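Local atomic coordinates of putative hydrolase (Shewanella frigidimarina, PDB entry 3LHO), a protein that probably acts as an iron(II)-dependent dioxygenase of the 2-oxoadipate dioxygenase/decarboxylase family. Residues I179-L193 and E199-T213. Residues are numbered along the deposited sequence; the frame is centred on the assembly and turned at random.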
loop_
_atom_site.group_PDB
_atom_site.type_symbol
_atom_site.label_atom_id
_atom_site.label_comp_id
_atom_site.label_asym_id
_atom_site.label_seq_id
_atom_site.Cartn_x
_atom_site.Cartn_y
_atom_site.Cartn_z
ATOM N N ILE A 179 -10.114 17.586 4.522
ATOM C CA ILE A 179 -10.435 16.258 3.976
ATOM C C ILE A 179 -11.924 16.181 3.554
ATOM O O ILE A 179 -12.253 15.624 2.489
ATOM C CB ILE A 179 -10.014 15.073 4.967
ATOM C CG1 ILE A 179 -10.122 13.716 4.256
ATOM C CG2 ILE A 179 -10.859 15.069 6.271
ATOM C CD1 ILE A 179 -9.261 12.586 4.829
ATOM N N GLU A 180 -12.809 16.776 4.359
ATOM C CA GLU A 180 -14.242 16.829 4.020
ATOM C C GLU A 180 -14.482 17.470 2.659
ATOM O O GLU A 180 -15.357 17.054 1.930
ATOM C CB GLU A 180 -15.078 17.550 5.084
ATOM C CG GLU A 180 -15.069 16.851 6.441
ATOM C CD GLU A 180 -13.854 17.212 7.302
ATOM O OE1 GLU A 180 -12.918 17.904 6.825
ATOM O OE2 GLU A 180 -13.828 16.790 8.467
ATOM N N ASP A 181 -13.697 18.485 2.317
ATOM C CA ASP A 181 -13.881 19.163 1.046
ATOM C C ASP A 181 -13.348 18.325 -0.095
ATOM O O ASP A 181 -13.929 18.304 -1.167
ATOM C CB ASP A 181 -13.215 20.535 1.078
ATOM C CG ASP A 181 -13.874 21.462 2.086
ATOM O OD1 ASP A 181 -15.121 21.492 2.117
ATOM O OD2 ASP A 181 -13.158 22.117 2.859
ATOM N N VAL A 182 -12.252 17.615 0.126
ATOM C CA VAL A 182 -11.751 16.676 -0.914
ATOM C C VAL A 182 -12.785 15.579 -1.152
ATOM O O VAL A 182 -13.098 15.218 -2.291
ATOM C CB VAL A 182 -10.414 16.041 -0.495
ATOM C CG1 VAL A 182 -9.966 14.950 -1.502
ATOM C CG2 VAL A 182 -9.348 17.149 -0.341
ATOM N N ASN A 183 -13.306 15.033 -0.061
ATOM C CA ASN A 183 -14.315 13.974 -0.138
ATOM C C ASN A 183 -15.542 14.424 -0.913
ATOM O O ASN A 183 -16.090 13.655 -1.722
ATOM C CB ASN A 183 -14.700 13.482 1.272
ATOM C CG ASN A 183 -13.658 12.550 1.875
ATOM O OD1 ASN A 183 -12.679 12.178 1.208
ATOM N ND2 ASN A 183 -13.867 12.142 3.139
ATOM N N GLN A 184 -15.949 15.673 -0.710
ATOM C CA GLN A 184 -17.125 16.194 -1.400
ATOM C C GLN A 184 -16.852 16.303 -2.905
ATOM O O GLN A 184 -17.696 15.902 -3.699
ATOM C CB GLN A 184 -17.582 17.530 -0.798
ATOM C CG GLN A 184 -18.978 18.004 -1.234
ATOM C CD GLN A 184 -20.051 16.927 -1.051
ATOM O OE1 GLN A 184 -20.116 16.259 -0.015
ATOM N NE2 GLN A 184 -20.861 16.723 -2.080
ATOM N N ALA A 185 -15.669 16.790 -3.295
ATOM C CA ALA A 185 -15.291 16.894 -4.721
ATOM C C ALA A 185 -15.265 15.519 -5.393
ATOM O O ALA A 185 -15.586 15.375 -6.576
ATOM C CB ALA A 185 -13.916 17.574 -4.888
ATOM N N LEU A 186 -14.809 14.521 -4.648
ATOM C CA LEU A 186 -14.736 13.167 -5.173
ATOM C C LEU A 186 -16.147 12.630 -5.426
ATOM O O LEU A 186 -16.414 12.073 -6.481
ATOM C CB LEU A 186 -14.019 12.249 -4.191
ATOM C CG LEU A 186 -12.557 12.598 -3.921
ATOM C CD1 LEU A 186 -11.985 11.603 -2.918
ATOM C CD2 LEU A 186 -11.780 12.641 -5.229
ATOM N N LYS A 187 -17.024 12.795 -4.447
ATOM C CA LYS A 187 -18.425 12.342 -4.615
ATOM C C LYS A 187 -19.143 13.084 -5.752
ATOM O O LYS A 187 -19.824 12.451 -6.562
ATOM C CB LYS A 187 -19.194 12.473 -3.309
ATOM C CG LYS A 187 -18.781 11.405 -2.304
ATOM C CD LYS A 187 -18.676 11.951 -0.911
ATOM C CE LYS A 187 -19.974 12.018 -0.212
ATOM N NZ LYS A 187 -19.760 12.402 1.173
ATOM N N GLN A 188 -18.965 14.402 -5.823
ATOM C CA GLN A 188 -19.530 15.217 -6.919
ATOM C C GLN A 188 -19.020 14.765 -8.298
ATOM O O GLN A 188 -19.772 14.803 -9.278
ATOM C CB GLN A 188 -19.238 16.703 -6.715
ATOM C CG GLN A 188 -20.130 17.363 -5.649
ATOM C CD GLN A 188 -19.697 18.787 -5.295
ATOM O OE1 GLN A 188 -18.748 19.337 -5.869
ATOM N NE2 GLN A 188 -20.385 19.383 -4.325
ATOM N N ALA A 189 -17.772 14.299 -8.372
ATOM C CA ALA A 189 -17.212 13.770 -9.637
ATOM C C ALA A 189 -17.619 12.310 -9.928
ATOM O O ALA A 189 -17.201 11.726 -10.941
ATOM C CB ALA A 189 -15.672 13.903 -9.638
ATOM N N GLY A 190 -18.384 11.701 -9.026
ATOM C CA GLY A 190 -18.972 10.386 -9.274
ATOM C C GLY A 190 -18.173 9.216 -8.759
ATOM O O GLY A 190 -18.385 8.095 -9.199
ATOM N N PHE A 191 -17.244 9.462 -7.828
ATOM C CA PHE A 191 -16.526 8.388 -7.154
ATOM C C PHE A 191 -17.259 8.043 -5.870
ATOM O O PHE A 191 -17.899 8.900 -5.303
ATOM C CB PHE A 191 -15.061 8.802 -6.888
ATOM C CG PHE A 191 -14.302 8.988 -8.143
ATOM C CD1 PHE A 191 -13.821 7.890 -8.834
ATOM C CD2 PHE A 191 -14.165 10.244 -8.701
ATOM C CE1 PHE A 191 -13.174 8.051 -10.037
ATOM C CE2 PHE A 191 -13.521 10.410 -9.915
ATOM C CZ PHE A 191 -13.025 9.312 -10.578
ATOM N N VAL A 192 -17.192 6.775 -5.469
ATOM C CA VAL A 192 -17.753 6.341 -4.199
ATOM C C VAL A 192 -16.630 6.067 -3.200
ATOM O O VAL A 192 -15.606 5.463 -3.519
ATOM C CB VAL A 192 -18.707 5.108 -4.345
ATOM C CG1 VAL A 192 -18.008 3.949 -4.997
ATOM C CG2 VAL A 192 -19.290 4.701 -2.990
ATOM N N LEU A 193 -16.846 6.535 -1.978
ATOM C CA LEU A 193 -15.885 6.427 -0.911
ATOM C C LEU A 193 -16.191 5.271 -0.002
ATOM O O LEU A 193 -17.363 4.899 0.146
ATOM C CB LEU A 193 -15.941 7.716 -0.079
ATOM C CG LEU A 193 -15.695 8.987 -0.900
ATOM C CD1 LEU A 193 -15.643 10.207 -0.010
ATOM C CD2 LEU A 193 -14.387 8.885 -1.702
ATOM N N GLU A 199 -16.790 8.085 6.696
ATOM C CA GLU A 199 -16.067 8.475 5.479
ATOM C C GLU A 199 -14.684 9.059 5.807
ATOM O O GLU A 199 -13.813 9.074 4.946
ATOM C CB GLU A 199 -16.815 9.538 4.698
ATOM C CG GLU A 199 -18.003 9.099 3.912
ATOM C CD GLU A 199 -18.425 10.184 2.922
ATOM O OE1 GLU A 199 -17.991 11.350 3.078
ATOM O OE2 GLU A 199 -19.152 9.869 1.966
ATOM N N VAL A 200 -14.529 9.606 7.018
ATOM C CA VAL A 200 -13.247 10.126 7.501
ATOM C C VAL A 200 -12.876 9.330 8.722
ATOM O O VAL A 200 -13.673 9.214 9.637
ATOM C CB VAL A 200 -13.303 11.634 7.909
ATOM C CG1 VAL A 200 -11.974 12.078 8.485
ATOM C CG2 VAL A 200 -13.714 12.517 6.736
ATOM N N LYS A 201 -11.682 8.753 8.715
ATOM C CA LYS A 201 -11.145 8.035 9.860
ATOM C C LYS A 201 -10.161 8.960 10.567
ATOM O O LYS A 201 -9.298 9.573 9.926
ATOM C CB LYS A 201 -10.432 6.749 9.415
ATOM C CG LYS A 201 -11.363 5.587 9.066
ATOM C CD LYS A 201 -12.090 5.767 7.727
ATOM C CE LYS A 201 -12.716 4.430 7.268
ATOM N NZ LYS A 201 -13.697 4.567 6.141
ATOM N N GLY A 202 -10.318 9.090 11.880
ATOM C CA GLY A 202 -9.474 9.956 12.687
ATOM C C GLY A 202 -10.039 11.353 12.713
ATOM O O GLY A 202 -11.194 11.573 12.354
ATOM N N SER A 203 -9.227 12.306 13.156
ATOM C CA SER A 203 -9.719 13.630 13.515
ATOM C C SER A 203 -8.516 14.529 13.719
ATOM O O SER A 203 -7.403 14.020 13.859
ATOM C CB SER A 203 -10.537 13.576 14.819
ATOM O OG SER A 203 -9.724 13.196 15.929
ATOM N N PRO A 204 -8.729 15.861 13.761
ATOM C CA PRO A 204 -7.611 16.740 14.097
ATOM C C PRO A 204 -6.996 16.417 15.455
ATOM O O PRO A 204 -5.784 16.573 15.649
ATOM C CB PRO A 204 -8.250 18.140 14.106
ATOM C CG PRO A 204 -9.421 18.009 13.148
ATOM C CD PRO A 204 -9.935 16.620 13.379
ATOM N N GLU A 205 -7.825 15.955 16.379
ATOM C CA GLU A 205 -7.374 15.689 17.732
ATOM C C GLU A 205 -6.426 14.495 17.827
ATOM O O GLU A 205 -5.662 14.419 18.780
ATOM C CB GLU A 205 -8.568 15.462 18.649
ATOM C CG GLU A 205 -9.451 16.707 18.864
ATOM C CD GLU A 205 -10.232 17.141 17.614
ATOM O OE1 GLU A 205 -10.782 16.269 16.915
ATOM O OE2 GLU A 205 -10.298 18.362 17.335
ATOM N N VAL A 206 -6.487 13.564 16.868
ATOM C CA VAL A 206 -5.546 12.441 16.819
ATOM C C VAL A 206 -4.484 12.654 15.748
ATOM O O VAL A 206 -3.729 11.722 15.414
ATOM C CB VAL A 206 -6.268 11.059 16.656
ATOM C CG1 VAL A 206 -7.202 10.812 17.875
ATOM C CG2 VAL A 206 -7.054 10.951 15.343
ATOM N N LEU A 207 -4.442 13.884 15.224
ATOM C CA LEU A 207 -3.363 14.395 14.365
ATOM C C LEU A 207 -3.284 13.767 12.953
ATOM O O LEU A 207 -2.305 13.973 12.223
ATOM C CB LEU A 207 -2.012 14.277 15.063
ATOM C CG LEU A 207 -1.917 14.889 16.451
ATOM C CD1 LEU A 207 -0.526 14.612 16.991
ATOM C CD2 LEU A 207 -2.221 16.385 16.453
ATOM N N LEU A 208 -4.323 13.035 12.575
ATOM C CA LEU A 208 -4.353 12.326 11.304
ATOM C C LEU A 208 -5.790 12.074 10.874
ATOM O O LEU A 208 -6.605 11.580 11.654
ATOM C CB LEU A 208 -3.576 10.993 11.388
ATOM C CG LEU A 208 -3.560 10.113 10.126
ATOM C CD1 LEU A 208 -2.870 10.860 9.010
ATOM C CD2 LEU A 208 -2.850 8.752 10.359
ATOM N N GLU A 209 -6.098 12.415 9.626
ATOM C CA GLU A 209 -7.397 12.094 9.038
ATOM C C GLU A 209 -7.169 11.395 7.730
ATOM O O GLU A 209 -6.342 11.845 6.953
ATOM C CB GLU A 209 -8.222 13.347 8.780
ATOM C CG GLU A 209 -8.716 14.060 10.019
ATOM C CD GLU A 209 -9.261 15.459 9.705
ATOM O OE1 GLU A 209 -8.609 16.237 8.984
ATOM O OE2 GLU A 209 -10.362 15.780 10.177
ATOM N N GLN A 210 -7.907 10.315 7.468
ATOM C CA GLN A 210 -7.764 9.577 6.219
ATOM C C GLN A 210 -9.122 9.216 5.655
ATOM O O GLN A 210 -10.098 9.077 6.394
ATOM C CB GLN A 210 -6.913 8.309 6.406
ATOM C CG GLN A 210 -5.454 8.568 6.772
ATOM C CD GLN A 210 -4.623 7.291 6.914
ATOM O OE1 GLN A 210 -4.798 6.535 7.856
ATOM N NE2 GLN A 210 -3.718 7.062 5.982
ATOM N N SER A 211 -9.174 9.109 4.334
ATOM C CA SER A 211 -10.359 8.651 3.631
ATOM C C SER A 211 -9.864 7.879 2.422
ATOM O O SER A 211 -8.667 7.928 2.117
ATOM C CB SER A 211 -11.203 9.859 3.199
ATOM O OG SER A 211 -10.514 10.595 2.212
ATOM N N SER A 212 -10.750 7.113 1.789
ATOM C CA SER A 212 -10.389 6.327 0.614
ATOM C C SER A 212 -11.563 6.065 -0.298
ATOM O O SER A 212 -12.710 6.039 0.121
ATOM C CB SER A 212 -9.749 4.967 0.994
ATOM O OG SER A 212 -10.546 4.222 1.913
ATOM N N THR A 213 -11.242 5.832 -1.563
ATOM C CA THR A 213 -12.188 5.293 -2.500
ATOM C C THR A 213 -12.513 3.868 -2.108
ATOM O O THR A 213 -11.801 3.226 -1.347
ATOM C CB THR A 213 -11.599 5.271 -3.920
ATOM O OG1 THR A 213 -10.407 4.480 -3.927
ATOM C CG2 THR A 213 -11.280 6.662 -4.379
HETATM O O HOH W 1 -9.681 18.024 7.394
HETATM O O HOH W 2 -11.623 18.298 9.200
#
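Ile-179 touches 199-213 with two branches: CD1 reaches the backbone, 3.5 Å from Ser-211 N, while CG2 meets the carboxylate end of Glu-209 and, at 3.9 Å, CG2 of Val-200. CG1 of Ile-179 lies anti to its own backbone N (chi1 -169°), and with chi2 also extended this sends CD1 to the strand backbone. Glu-180 bends at chi2 and brings OE2 to 4.0 Å from OE2 of Glu-209, the two carboxylates steeply inclined to each other. Two waters link these like charges, and Tyr-240 hydroxyl also bonds Glu-209 OE1, so the repulsion is probably tempered. At Asn-183 the contact turns polar: Ser-211 OG donates to OD1 over 2.9 Å, in the carbonyl plane and on a lone pair, with a C=O...donor angle of 125°. A leucine here would probably leave the buried Ser-211 hydroxyl without its acceptor. Helix 179-188 packs nearly parallel to strand 208-212, the axes 8° apart and 9.5 Å at closest approach; the strand is an outermost one of the seven-stranded mixed sheet, in a chain of the glyoxalase clan. One turn on, Lys-187 bends at chi2 and chi3 to meet extended Glu-199 from the opposite direction, its NZ 2.7 Å from OE2 on the syn lone pair and weakly bonded to OE1. Past the Schellman motif at Gly-190, Leu-193 forms a single backbone bridge with Thr-213, and the CA of Leu-193 makes a CA-H...O contact with Ser-212 O (3.4 Å).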